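Local coordinates for protein ABC transporter (Thermotoga maritima, PDB 1JI0) that binds ATP and probably hydrolyses it to power the transport of branched-chain amino acids across the membrane, at residues V86-I92 and Q146-R152; L160-P166 and T191-Q197; A21-L27 and L212-I217. All coordinates share one frame; numbering follows the deposited sequence.

Contact 1: residues V86-I92 and Q146-R152. With ATP (adenosine-5'-triphosphate), chain B.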
loop_
_atom_site.group_PDB
_atom_site.type_symbol
_atom_site.label_atom_id
_atom_site.label_comp_id
_atom_site.label_asym_id
_atom_site.label_seq_id
_atom_site.Cartn_x
_atom_site.Cartn_y
_atom_site.Cartn_z
ATOM N N VAL A 86 4.448 -2.197 2.002
ATOM C CA VAL A 86 4.193 -3.591 2.359
ATOM C C VAL A 86 4.069 -4.249 0.988
ATOM O O VAL A 86 2.989 -4.271 0.390
ATOM C CB VAL A 86 2.871 -3.771 3.137
ATOM C CG1 VAL A 86 2.713 -5.227 3.552
ATOM C CG2 VAL A 86 2.860 -2.887 4.378
ATOM N N PRO A 87 5.185 -4.785 0.470
ATOM C CA PRO A 87 5.283 -5.449 -0.834
ATOM C C PRO A 87 4.510 -6.753 -0.921
ATOM O O PRO A 87 3.967 -7.225 0.072
ATOM C CB PRO A 87 6.780 -5.673 -0.979
ATOM C CG PRO A 87 7.158 -6.037 0.428
ATOM C CD PRO A 87 6.424 -4.997 1.247
ATOM N N GLU A 88 4.459 -7.318 -2.125
ATOM C CA GLU A 88 3.787 -8.591 -2.345
ATOM C C GLU A 88 4.673 -9.671 -1.741
ATOM O O GLU A 88 5.892 -9.512 -1.671
ATOM C CB GLU A 88 3.618 -8.871 -3.841
ATOM C CG GLU A 88 2.467 -8.138 -4.504
ATOM C CD GLU A 88 2.324 -8.491 -5.979
ATOM O OE1 GLU A 88 3.191 -8.085 -6.783
ATOM O OE2 GLU A 88 1.341 -9.182 -6.332
ATOM N N GLY A 89 4.061 -10.764 -1.299
ATOM C CA GLY A 89 4.836 -11.843 -0.722
ATOM C C GLY A 89 4.786 -11.928 0.787
ATOM O O GLY A 89 5.532 -12.702 1.383
ATOM N N ARG A 90 3.914 -11.139 1.407
ATOM C CA ARG A 90 3.764 -11.144 2.860
ATOM C C ARG A 90 5.129 -11.330 3.516
ATOM O O ARG A 90 5.288 -12.162 4.410
ATOM C CB ARG A 90 2.841 -12.291 3.284
ATOM C CG ARG A 90 1.645 -12.505 2.362
ATOM C CD ARG A 90 1.057 -13.894 2.550
ATOM N NE ARG A 90 0.088 -14.233 1.510
ATOM C CZ ARG A 90 -0.367 -15.464 1.288
ATOM N NH1 ARG A 90 0.062 -16.475 2.036
ATOM N NH2 ARG A 90 -1.245 -15.691 0.318
ATOM N N ARG A 91 6.113 -10.562 3.060
ATOM C CA ARG A 91 7.465 -10.659 3.594
ATOM C C ARG A 91 7.507 -10.395 5.089
ATOM O O ARG A 91 7.108 -9.331 5.561
ATOM C CB ARG A 91 8.385 -9.689 2.855
ATOM C CG ARG A 91 8.432 -9.964 1.364
ATOM C CD ARG A 91 9.163 -8.887 0.593
ATOM N NE ARG A 91 8.878 -8.995 -0.835
ATOM C CZ ARG A 91 9.302 -8.134 -1.753
ATOM N NH1 ARG A 91 10.043 -7.090 -1.395
ATOM N NH2 ARG A 91 8.979 -8.310 -3.029
ATOM N N ILE A 92 7.995 -11.386 5.826
ATOM C CA ILE A 92 8.098 -11.314 7.275
ATOM C C ILE A 92 9.344 -12.107 7.686
ATOM O O ILE A 92 9.864 -12.896 6.900
ATOM C CB ILE A 92 6.833 -11.935 7.929
ATOM C CG1 ILE A 92 6.438 -11.126 9.156
ATOM C CG2 ILE A 92 7.075 -13.391 8.301
ATOM C CD1 ILE A 92 5.968 -9.727 8.823
ATOM N N GLN A 146 0.589 -11.855 6.577
ATOM C CA GLN A 146 0.216 -10.665 5.823
ATOM C C GLN A 146 -0.178 -9.591 6.824
ATOM O O GLN A 146 0.211 -8.431 6.693
ATOM C CB GLN A 146 -0.964 -10.970 4.888
ATOM C CG GLN A 146 -1.488 -9.768 4.111
ATOM C CD GLN A 146 -0.423 -9.118 3.243
ATOM O OE1 GLN A 146 0.231 -9.783 2.439
ATOM N NE2 GLN A 146 -0.249 -7.811 3.399
HETATM N N MSE A 147 -0.943 -9.995 7.834
HETATM C CA MSE A 147 -1.388 -9.075 8.871
HETATM C C MSE A 147 -0.192 -8.595 9.687
HETATM O O MSE A 147 -0.179 -7.462 10.177
HETATM C CB MSE A 147 -2.404 -9.763 9.788
HETATM C CG MSE A 147 -3.635 -10.297 9.058
HETATM SE SE MSE A 147 -4.671 -8.921 8.121
HETATM C CE MSE A 147 -6.240 -8.872 9.271
ATOM N N LEU A 148 0.808 -9.461 9.832
ATOM C CA LEU A 148 2.013 -9.112 10.583
ATOM C C LEU A 148 2.814 -8.065 9.805
ATOM O O LEU A 148 3.287 -7.085 10.377
ATOM C CB LEU A 148 2.871 -10.361 10.832
ATOM C CG LEU A 148 4.173 -10.173 11.634
ATOM C CD1 LEU A 148 3.894 -9.350 12.864
ATOM C CD2 LEU A 148 4.756 -11.523 12.027
ATOM N N ALA A 149 2.948 -8.276 8.498
ATOM C CA ALA A 149 3.676 -7.341 7.637
ATOM C C ALA A 149 3.042 -5.956 7.731
ATOM O O ALA A 149 3.738 -4.939 7.823
ATOM C CB ALA A 149 3.653 -7.832 6.195
ATOM N N ILE A 150 1.714 -5.918 7.707
ATOM C CA ILE A 150 0.993 -4.656 7.810
ATOM C C ILE A 150 1.206 -4.034 9.192
ATOM O O ILE A 150 1.359 -2.823 9.317
ATOM C CB ILE A 150 -0.531 -4.858 7.576
ATOM C CG1 ILE A 150 -0.783 -5.291 6.130
ATOM C CG2 ILE A 150 -1.287 -3.576 7.888
ATOM C CD1 ILE A 150 -2.219 -5.653 5.850
ATOM N N GLY A 151 1.208 -4.865 10.231
ATOM C CA GLY A 151 1.408 -4.346 11.576
ATOM C C GLY A 151 2.777 -3.705 11.736
ATOM O O GLY A 151 2.923 -2.643 12.348
ATOM N N ARG A 152 3.791 -4.360 11.183
ATOM C CA ARG A 152 5.158 -3.850 11.259
ATOM C C ARG A 152 5.248 -2.455 10.651
ATOM O O ARG A 152 5.859 -1.551 11.228
ATOM C CB ARG A 152 6.110 -4.800 10.526
ATOM C CG ARG A 152 7.572 -4.348 10.528
ATOM C CD ARG A 152 8.467 -5.462 10.014
ATOM N NE ARG A 152 8.175 -5.824 8.632
ATOM C CZ ARG A 152 8.644 -6.915 8.031
ATOM N NH1 ARG A 152 9.427 -7.756 8.698
ATOM N NH2 ARG A 152 8.348 -7.158 6.760
HETATM P PG ATP B . 2.204 -7.424 -9.450
HETATM O O1G ATP B . 1.660 -8.780 -9.258
HETATM O O2G ATP B . 1.535 -6.367 -8.662
HETATM O O3G ATP B . 3.710 -7.391 -9.476
HETATM P PB ATP B . 1.808 -5.625 -11.745
HETATM O O1B ATP B . 0.660 -5.542 -12.703
HETATM O O2B ATP B . 1.971 -4.563 -10.769
HETATM O O3B ATP B . 1.722 -7.045 -10.947
HETATM P PA ATP B . 4.527 -5.205 -12.774
HETATM O O1A ATP B . 5.332 -5.497 -11.579
HETATM O O2A ATP B . 4.483 -3.800 -13.257
HETATM O O3A ATP B . 3.070 -5.845 -12.611
HETATM O "O5'" ATP B . 5.038 -6.131 -13.924
HETATM C "C5'" ATP B . 4.424 -6.114 -15.216
HETATM C "C4'" ATP B . 5.280 -5.447 -16.231
HETATM O "O4'" ATP B . 6.468 -6.273 -16.402
HETATM C "C3'" ATP B . 4.632 -5.406 -17.593
HETATM O "O3'" ATP B . 4.748 -4.079 -18.141
HETATM C "C2'" ATP B . 5.383 -6.442 -18.380
HETATM O "O2'" ATP B . 5.452 -6.179 -19.777
HETATM C "C1'" ATP B . 6.797 -6.306 -17.791
HETATM N N9 ATP B . 7.756 -7.447 -18.051
HETATM C C8 ATP B . 8.695 -7.978 -17.189
HETATM N N7 ATP B . 9.406 -8.959 -17.672
HETATM C C5 ATP B . 8.906 -9.096 -18.959
HETATM C C6 ATP B . 9.239 -9.979 -20.032
HETATM N N6 ATP B . 10.193 -10.884 -19.893
HETATM N N1 ATP B . 8.560 -9.876 -21.208
HETATM C C2 ATP B . 7.598 -8.953 -21.333
HETATM N N3 ATP B . 7.185 -8.060 -20.407
HETATM C C4 ATP B . 7.896 -8.187 -19.215
HETATM O O HOH W 1 0.786 -6.063 0.643
HETATM O O HOH W 2 2.054 -9.211 0.636
HETATM O O HOH W 3 -1.626 -11.752 0.779
#
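Gln146 OE1 is the polar atom round which this contact gathers, approached by two waters and by the aliphatic part of Arg90. Water 2 lies 2.6 Å from Gln146 OE1, accepts the backbone N-H of Arg90 and is also within bonding range of Pro87 O, with more acceptors about it than protons to give. Water 3 joins the same amide oxygen to the Arg90 side chain, whose NE donates to it over 3.1 Å. Arg90 CG comes within 3.1 Å of Gln146 OE1, the two side chains crossing at about a right angle with guanidinium and amide planes 85° apart; farther out, Arg90 NH2 binds Leu168 O. Gln146 starts with CG anti to the backbone N (chi1 177°) and then bends at chi2 (59°), which turns its amide to the loop, where NE2 makes a weak bond to water 1, itself within bonding range of Val86 O.

Apolar contacts accompany this water network. Val86 CG1 rests 3.8 Å from Ala149 CB, and Ile92 crosses Leu148 tightly, with Ile92 CG1 3.4 Å from Leu148 CD2. The Ile92 CD1 methyl also sits over one face of the Arg152 guanidinium, 3.8 Å above its plane and toward the rim.

The loop occupies the Q-loop position of ABC ATPases, and its Glu88 belongs to the ATP pocket; helix 142-154 starts within the signature sequence. The buried amide of Gln146 finds its polar partners here in waters, so loop and helix are joined at this point through solvent, with apolar packing alongside.

Contact 2: residues L160-P166 and T191-Q197. With ATP (adenosine-5'-triphosphate), chain B.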
loop_
_atom_site.group_PDB
_atom_site.type_symbol
_atom_site.label_atom_id
_atom_site.label_comp_id
_atom_site.label_asym_id
_atom_site.label_seq_id
_atom_site.Cartn_x
_atom_site.Cartn_y
_atom_site.Cartn_z
ATOM N N LEU A 160 2.827 7.797 4.710
ATOM C CA LEU A 160 2.164 7.253 3.532
ATOM C C LEU A 160 2.326 5.738 3.585
ATOM O O LEU A 160 3.451 5.226 3.559
ATOM C CB LEU A 160 2.809 7.788 2.255
ATOM C CG LEU A 160 2.052 7.726 0.919
ATOM C CD1 LEU A 160 2.954 7.108 -0.117
ATOM C CD2 LEU A 160 0.750 6.942 1.032
ATOM N N LEU A 161 1.212 5.020 3.677
ATOM C CA LEU A 161 1.273 3.558 3.720
ATOM C C LEU A 161 0.912 3.000 2.347
ATOM O O LEU A 161 -0.211 3.199 1.863
ATOM C CB LEU A 161 0.311 3.011 4.780
ATOM C CG LEU A 161 0.137 1.488 4.898
ATOM C CD1 LEU A 161 1.462 0.831 5.261
ATOM C CD2 LEU A 161 -0.912 1.167 5.967
HETATM N N MSE A 162 1.867 2.325 1.711
HETATM C CA MSE A 162 1.646 1.730 0.397
HETATM C C MSE A 162 1.546 0.221 0.582
HETATM O O MSE A 162 2.298 -0.363 1.365
HETATM C CB MSE A 162 2.797 2.071 -0.555
HETATM C CG MSE A 162 3.040 3.576 -0.705
HETATM SE SE MSE A 162 4.147 4.057 -2.201
HETATM C CE MSE A 162 2.790 4.277 -3.525
HETATM N N MSE A 163 0.612 -0.405 -0.129
HETATM C CA MSE A 163 0.402 -1.843 -0.012
HETATM C C MSE A 163 0.206 -2.458 -1.393
HETATM O O MSE A 163 -0.618 -1.987 -2.181
HETATM C CB MSE A 163 -0.823 -2.115 0.863
HETATM C CG MSE A 163 -0.795 -1.429 2.222
HETATM SE SE MSE A 163 -2.403 -1.799 3.282
HETATM C CE MSE A 163 -2.997 -0.006 3.585
ATOM N N ASP A 164 0.969 -3.506 -1.685
ATOM C CA ASP A 164 0.887 -4.170 -2.978
ATOM C C ASP A 164 0.143 -5.488 -2.827
ATOM O O ASP A 164 0.650 -6.441 -2.223
ATOM C CB ASP A 164 2.296 -4.418 -3.547
ATOM C CG ASP A 164 2.278 -4.790 -5.023
ATOM O OD1 ASP A 164 1.185 -4.933 -5.609
ATOM O OD2 ASP A 164 3.364 -4.941 -5.613
ATOM N N GLU A 165 -1.070 -5.518 -3.376
ATOM C CA GLU A 165 -1.948 -6.679 -3.345
ATOM C C GLU A 165 -2.015 -7.350 -1.983
ATOM O O GLU A 165 -1.665 -8.516 -1.840
ATOM C CB GLU A 165 -1.513 -7.685 -4.405
ATOM C CG GLU A 165 -1.284 -7.030 -5.746
ATOM C CD GLU A 165 -1.822 -7.846 -6.880
ATOM O OE1 GLU A 165 -2.953 -8.357 -6.745
ATOM O OE2 GLU A 165 -1.124 -7.975 -7.908
ATOM N N PRO A 166 -2.495 -6.620 -0.969
ATOM C CA PRO A 166 -2.636 -7.094 0.413
ATOM C C PRO A 166 -3.532 -8.331 0.554
ATOM O O PRO A 166 -3.390 -9.097 1.509
ATOM C CB PRO A 166 -3.252 -5.896 1.139
ATOM C CG PRO A 166 -2.902 -4.726 0.270
ATOM C CD PRO A 166 -3.037 -5.260 -1.114
ATOM N N THR A 191 -2.814 7.934 5.502
ATOM C CA THR A 191 -3.005 8.054 4.062
ATOM C C THR A 191 -2.500 6.761 3.447
ATOM O O THR A 191 -1.401 6.304 3.770
ATOM C CB THR A 191 -2.200 9.239 3.501
ATOM O OG1 THR A 191 -2.580 10.431 4.195
ATOM C CG2 THR A 191 -2.466 9.412 2.014
ATOM N N ILE A 192 -3.298 6.173 2.566
ATOM C CA ILE A 192 -2.952 4.902 1.941
ATOM C C ILE A 192 -3.003 4.877 0.418
ATOM O O ILE A 192 -3.904 5.463 -0.188
ATOM C CB ILE A 192 -3.911 3.784 2.447
ATOM C CG1 ILE A 192 -3.754 3.609 3.954
ATOM C CG2 ILE A 192 -3.647 2.469 1.704
ATOM C CD1 ILE A 192 -4.787 2.684 4.581
ATOM N N LEU A 193 -2.027 4.200 -0.190
ATOM C CA LEU A 193 -1.990 3.999 -1.638
ATOM C C LEU A 193 -2.049 2.478 -1.757
ATOM O O LEU A 193 -1.105 1.771 -1.403
ATOM C CB LEU A 193 -0.709 4.548 -2.289
ATOM C CG LEU A 193 -0.690 4.387 -3.825
ATOM C CD1 LEU A 193 -2.019 4.797 -4.405
ATOM C CD2 LEU A 193 0.378 5.246 -4.457
ATOM N N LEU A 194 -3.187 1.988 -2.235
ATOM C CA LEU A 194 -3.448 0.566 -2.353
ATOM C C LEU A 194 -3.462 0.064 -3.789
ATOM O O LEU A 194 -4.243 0.541 -4.614
ATOM C CB LEU A 194 -4.803 0.273 -1.691
ATOM C CG LEU A 194 -5.431 -1.118 -1.746
ATOM C CD1 LEU A 194 -4.627 -2.079 -0.858
ATOM C CD2 LEU A 194 -6.876 -1.041 -1.268
ATOM N N VAL A 195 -2.584 -0.892 -4.087
ATOM C CA VAL A 195 -2.522 -1.497 -5.408
ATOM C C VAL A 195 -3.195 -2.865 -5.271
ATOM O O VAL A 195 -2.845 -3.647 -4.389
ATOM C CB VAL A 195 -1.069 -1.683 -5.878
ATOM C CG1 VAL A 195 -1.038 -2.604 -7.080
ATOM C CG2 VAL A 195 -0.458 -0.334 -6.240
ATOM N N GLU A 196 -4.161 -3.153 -6.136
ATOM C CA GLU A 196 -4.881 -4.417 -6.051
ATOM C C GLU A 196 -5.341 -4.983 -7.377
ATOM O O GLU A 196 -5.558 -4.262 -8.348
ATOM C CB GLU A 196 -6.105 -4.269 -5.134
ATOM C CG GLU A 196 -5.887 -4.703 -3.694
ATOM C CD GLU A 196 -5.703 -6.206 -3.560
ATOM O OE1 GLU A 196 -5.851 -6.915 -4.576
ATOM O OE2 GLU A 196 -5.419 -6.681 -2.444
ATOM N N GLN A 197 -5.471 -6.297 -7.397
ATOM C CA GLN A 197 -5.953 -7.006 -8.566
ATOM C C GLN A 197 -7.438 -7.209 -8.272
ATOM O O GLN A 197 -8.264 -7.268 -9.181
ATOM C CB GLN A 197 -5.229 -8.347 -8.705
ATOM C CG GLN A 197 -5.774 -9.246 -9.794
ATOM C CD GLN A 197 -4.737 -10.235 -10.291
ATOM O OE1 GLN A 197 -3.995 -10.827 -9.501
ATOM N NE2 GLN A 197 -4.681 -10.422 -11.609
HETATM P PG ATP B . 2.204 -7.424 -9.450
HETATM O O1G ATP B . 1.660 -8.780 -9.258
HETATM O O2G ATP B . 1.535 -6.367 -8.662
HETATM O O3G ATP B . 3.710 -7.391 -9.476
HETATM P PB ATP B . 1.808 -5.625 -11.745
HETATM O O1B ATP B . 0.660 -5.542 -12.703
HETATM O O2B ATP B . 1.971 -4.563 -10.769
HETATM O O3B ATP B . 1.722 -7.045 -10.947
HETATM P PA ATP B . 4.527 -5.205 -12.774
HETATM O O1A ATP B . 5.332 -5.497 -11.579
HETATM O O2A ATP B . 4.483 -3.800 -13.257
HETATM O O3A ATP B . 3.070 -5.845 -12.611
HETATM O "O5'" ATP B . 5.038 -6.131 -13.924
HETATM C "C5'" ATP B . 4.424 -6.114 -15.216
HETATM C "C4'" ATP B . 5.280 -5.447 -16.231
HETATM O "O4'" ATP B . 6.468 -6.273 -16.402
HETATM C "C3'" ATP B . 4.632 -5.406 -17.593
HETATM O "O3'" ATP B . 4.748 -4.079 -18.141
HETATM C "C2'" ATP B . 5.383 -6.442 -18.380
HETATM O "O2'" ATP B . 5.452 -6.179 -19.777
HETATM C "C1'" ATP B . 6.797 -6.306 -17.791
HETATM N N9 ATP B . 7.756 -7.447 -18.051
HETATM C C8 ATP B . 8.695 -7.978 -17.189
HETATM N N7 ATP B . 9.406 -8.959 -17.672
HETATM C C5 ATP B . 8.906 -9.096 -18.959
HETATM C C6 ATP B . 9.239 -9.979 -20.032
HETATM N N6 ATP B . 10.193 -10.884 -19.893
HETATM N N1 ATP B . 8.560 -9.876 -21.208
HETATM C C2 ATP B . 7.598 -8.953 -21.333
HETATM N N3 ATP B . 7.185 -8.060 -20.407
HETATM C C4 ATP B . 7.896 -8.187 -19.215
HETATM O O HOH W 4 -4.675 -9.263 -4.924
#
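Leu161 and Met163 of strand 160-164 exchange backbone hydrogen bonds with Thr191, Leu193 and Val195 of segment 191-197, the parallel pairing of a beta-alpha-beta unit in the P-loop NTPase core. Strand 160-164 carries the Walker B sequence, and just past its end Glu165 N still donates to Val195 O, 2.8 Å.

The Glu165 side chain leads from that bond to the nucleotide. CB faces the carboxylate of Glu88, and CG, anti to the carbonyl carbon (chi1 -48°), passes 4.0 Å from Val195 O. After a bend at chi2 (-138°), CD carries two oxygens that part. OE2 lies 3.2 Å from both O1G and O2G of the ATP gamma-phosphate. OE1 comes 3.0 Å from CB of Gln197, a residue at the position where most ABC ATPases have the switch histidine, and accepts from water 4 over 2.7 Å. That water donates also to Glu196 OE1 and so mediates between two carboxylates whose OE1 atoms are close together. Glu196 OE2 is held by Ser167.

On the side of the sheet covered by helix 172-187, Pro166 crosses Leu194, with Pro166 CG 3.4 Å from Leu194 CD1. On the side facing helix 45-52, Asp164 and Val195 lie side by side; Asp164 OD2 bonds to Thr46 OG1, while Asp164 OD1 sits 3.5 Å from Val195 CG1.

Contact 3: residues A21-L27 and L212-I217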
loop_
_atom_site.group_PDB
_atom_site.type_symbol
_atom_site.label_atom_id
_atom_site.label_comp_id
_atom_site.label_asym_id
_atom_site.label_seq_id
_atom_site.Cartn_x
_atom_site.Cartn_y
_atom_site.Cartn_z
ATOM N N ALA A 21 7.478 -0.123 -19.139
ATOM C CA ALA A 21 6.455 -0.439 -18.150
ATOM C C ALA A 21 5.417 0.647 -17.872
ATOM O O ALA A 21 4.219 0.405 -18.001
ATOM C CB ALA A 21 7.122 -0.858 -16.855
ATOM N N ILE A 22 5.869 1.832 -17.471
ATOM C CA ILE A 22 4.959 2.936 -17.184
ATOM C C ILE A 22 5.170 4.001 -18.246
ATOM O O ILE A 22 6.288 4.465 -18.445
ATOM C CB ILE A 22 5.224 3.532 -15.790
ATOM C CG1 ILE A 22 5.184 2.431 -14.727
ATOM C CG2 ILE A 22 4.179 4.588 -15.480
ATOM C CD1 ILE A 22 3.851 1.697 -14.643
ATOM N N LYS A 23 4.097 4.390 -18.923
ATOM C CA LYS A 23 4.205 5.369 -19.996
ATOM C C LYS A 23 3.599 6.748 -19.748
ATOM O O LYS A 23 2.704 7.160 -20.473
ATOM C CB LYS A 23 3.593 4.784 -21.267
ATOM C CG LYS A 23 4.033 3.355 -21.541
ATOM C CD LYS A 23 3.264 2.765 -22.701
ATOM C CE LYS A 23 3.670 1.326 -22.955
ATOM N NZ LYS A 23 2.842 0.735 -24.033
ATOM N N GLY A 24 4.097 7.454 -18.737
ATOM C CA GLY A 24 3.613 8.798 -18.443
ATOM C C GLY A 24 2.304 8.901 -17.680
ATOM O O GLY A 24 1.331 9.454 -18.182
ATOM N N ILE A 25 2.270 8.382 -16.462
ATOM C CA ILE A 25 1.046 8.439 -15.672
ATOM C C ILE A 25 1.084 9.572 -14.649
ATOM O O ILE A 25 2.161 10.022 -14.253
ATOM C CB ILE A 25 0.810 7.116 -14.917
ATOM C CG1 ILE A 25 1.984 6.851 -13.970
ATOM C CG2 ILE A 25 0.631 5.962 -15.918
ATOM C CD1 ILE A 25 1.724 5.752 -12.986
ATOM N N ASP A 26 -0.102 10.026 -14.240
ATOM C CA ASP A 26 -0.245 11.083 -13.234
ATOM C C ASP A 26 -1.145 10.525 -12.131
ATOM O O ASP A 26 -2.140 9.870 -12.424
ATOM C CB ASP A 26 -0.918 12.321 -13.831
ATOM C CG ASP A 26 -0.153 12.899 -15.011
ATOM O OD1 ASP A 26 0.990 13.368 -14.825
ATOM O OD2 ASP A 26 -0.709 12.878 -16.130
ATOM N N LEU A 27 -0.796 10.780 -10.875
ATOM C CA LEU A 27 -1.590 10.309 -9.741
ATOM C C LEU A 27 -1.429 11.265 -8.580
ATOM O O LEU A 27 -0.388 11.893 -8.435
ATOM C CB LEU A 27 -1.099 8.960 -9.216
ATOM C CG LEU A 27 -0.805 7.725 -10.048
ATOM C CD1 LEU A 27 0.025 6.773 -9.181
ATOM C CD2 LEU A 27 -2.095 7.073 -10.504
ATOM N N LEU A 212 -5.171 1.279 -14.292
ATOM C CA LEU A 212 -3.945 1.149 -15.072
ATOM C C LEU A 212 -4.045 -0.015 -16.069
ATOM O O LEU A 212 -4.341 -1.148 -15.690
ATOM C CB LEU A 212 -2.761 0.927 -14.116
ATOM C CG LEU A 212 -1.304 0.887 -14.612
ATOM C CD1 LEU A 212 -0.850 2.262 -15.084
ATOM C CD2 LEU A 212 -0.403 0.431 -13.462
ATOM N N GLU A 213 -3.809 0.280 -17.344
ATOM C CA GLU A 213 -3.844 -0.728 -18.402
ATOM C C GLU A 213 -2.613 -0.537 -19.273
ATOM O O GLU A 213 -2.450 0.505 -19.907
ATOM C CB GLU A 213 -5.096 -0.583 -19.269
ATOM C CG GLU A 213 -6.399 -0.814 -18.530
ATOM C CD GLU A 213 -7.568 -1.070 -19.473
ATOM O OE1 GLU A 213 -7.651 -0.391 -20.521
ATOM O OE2 GLU A 213 -8.409 -1.947 -19.162
ATOM N N THR A 214 -1.750 -1.547 -19.290
ATOM C CA THR A 214 -0.514 -1.515 -20.068
ATOM C C THR A 214 0.254 -0.207 -19.877
ATOM O O THR A 214 0.512 0.522 -20.834
ATOM C CB THR A 214 -0.786 -1.742 -21.580
ATOM O OG1 THR A 214 -1.501 -2.973 -21.761
ATOM C CG2 THR A 214 0.525 -1.844 -22.352
ATOM N N GLY A 215 0.594 0.093 -18.625
ATOM C CA GLY A 215 1.364 1.284 -18.321
ATOM C C GLY A 215 0.713 2.652 -18.432
ATOM O O GLY A 215 1.399 3.660 -18.296
ATOM N N GLN A 216 -0.589 2.709 -18.683
ATOM C CA GLN A 216 -1.274 3.994 -18.782
ATOM C C GLN A 216 -2.596 4.013 -18.005
ATOM O O GLN A 216 -3.268 2.989 -17.883
ATOM C CB GLN A 216 -1.565 4.338 -20.244
ATOM C CG GLN A 216 -0.349 4.380 -21.152
ATOM C CD GLN A 216 -0.644 5.095 -22.459
ATOM O OE1 GLN A 216 -0.766 6.317 -22.493
ATOM N NE2 GLN A 216 -0.773 4.334 -23.538
ATOM N N ILE A 217 -2.965 5.183 -17.484
ATOM C CA ILE A 217 -4.219 5.317 -16.750
ATOM C C ILE A 217 -5.310 5.575 -17.787
ATOM O O ILE A 217 -5.254 6.565 -18.508
ATOM C CB ILE A 217 -4.175 6.508 -15.756
ATOM C CG1 ILE A 217 -2.989 6.354 -14.801
ATOM C CG2 ILE A 217 -5.472 6.569 -14.953
ATOM C CD1 ILE A 217 -2.974 5.059 -14.034
HETATM O O HOH W 5 -0.201 1.182 -23.082
HETATM O O HOH W 6 -1.621 7.738 -18.200
#
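Leu212 meets Ile25 near the turn of a beta hairpin, strands 208-213 and 216-222, which lies against segment 21-27 where that segment turns a corner at Gly24. Leu212 CD1 touches Ile25 CG2 at 4.1 Å, on the side of the hairpin that also adjoins the P-loop. Glu213 opens the type I' turn, closed by backbone bonds in both directions with Gln216.

In the turn, Thr214 runs side by side with the end of Lys23, its CG2 3.9 Å from Lys23 NZ. The lysine chain is extended beyond CG, and this carries the amine along the turn as far as water 5, which accepts from both Lys23 NZ and Gln216 NE2. Gly215 is the point of closest backbone approach. Its CA stands 3.0 Å from Ala21 O, and a CB added there would clash with that oxygen. Gly215 O in turn accepts the only direct hydrogen bond between the two segments, from Lys23 N over 2.9 Å and nearly straight at nitrogen (168°), with the donor tilted 23° from the carbonyl plane.

Gln216 follows with CG 4.0 Å from Lys23 CB, so the lysine lies against both Thr214 and Gln216. With an alanine in place of Lys23, the backbone bond could persist, but water 5 would probably lose its amine donor and the flank of the turn its aliphatic cover.

Ile217, past the turn, packs on the second strand, 25-27. Water 6 accepts its backbone N-H. Its side chain crosses those of Ile25 and Leu27 at about right angles: CG1 packs 3.8 Å from Ile25 CG2, and CD1 reaches Leu27 CD2 at 4.2 Å.

From the N terminus, segment 21-27 comes first, in the antiparallel sheet, and it waits for its partner 212-217 until late in the chain; contact 3 therefore encloses the other two. Within that long loop contacts 1 and 2 follow in series without crossing. Contact 1 closes a helix-rich excursion without strands between 86-92 and 146-152, fastening it to the edge of the core sheet, and contact 2 then closes a single beta-alpha-beta step. These two touch, probably by hydrogen bonds of Val86 with Met162 and Asp164, and both reach ATP. Contact 3, centred about 17 Å from contact 2, ties the antiparallel sheet to the far edge of the core sheet.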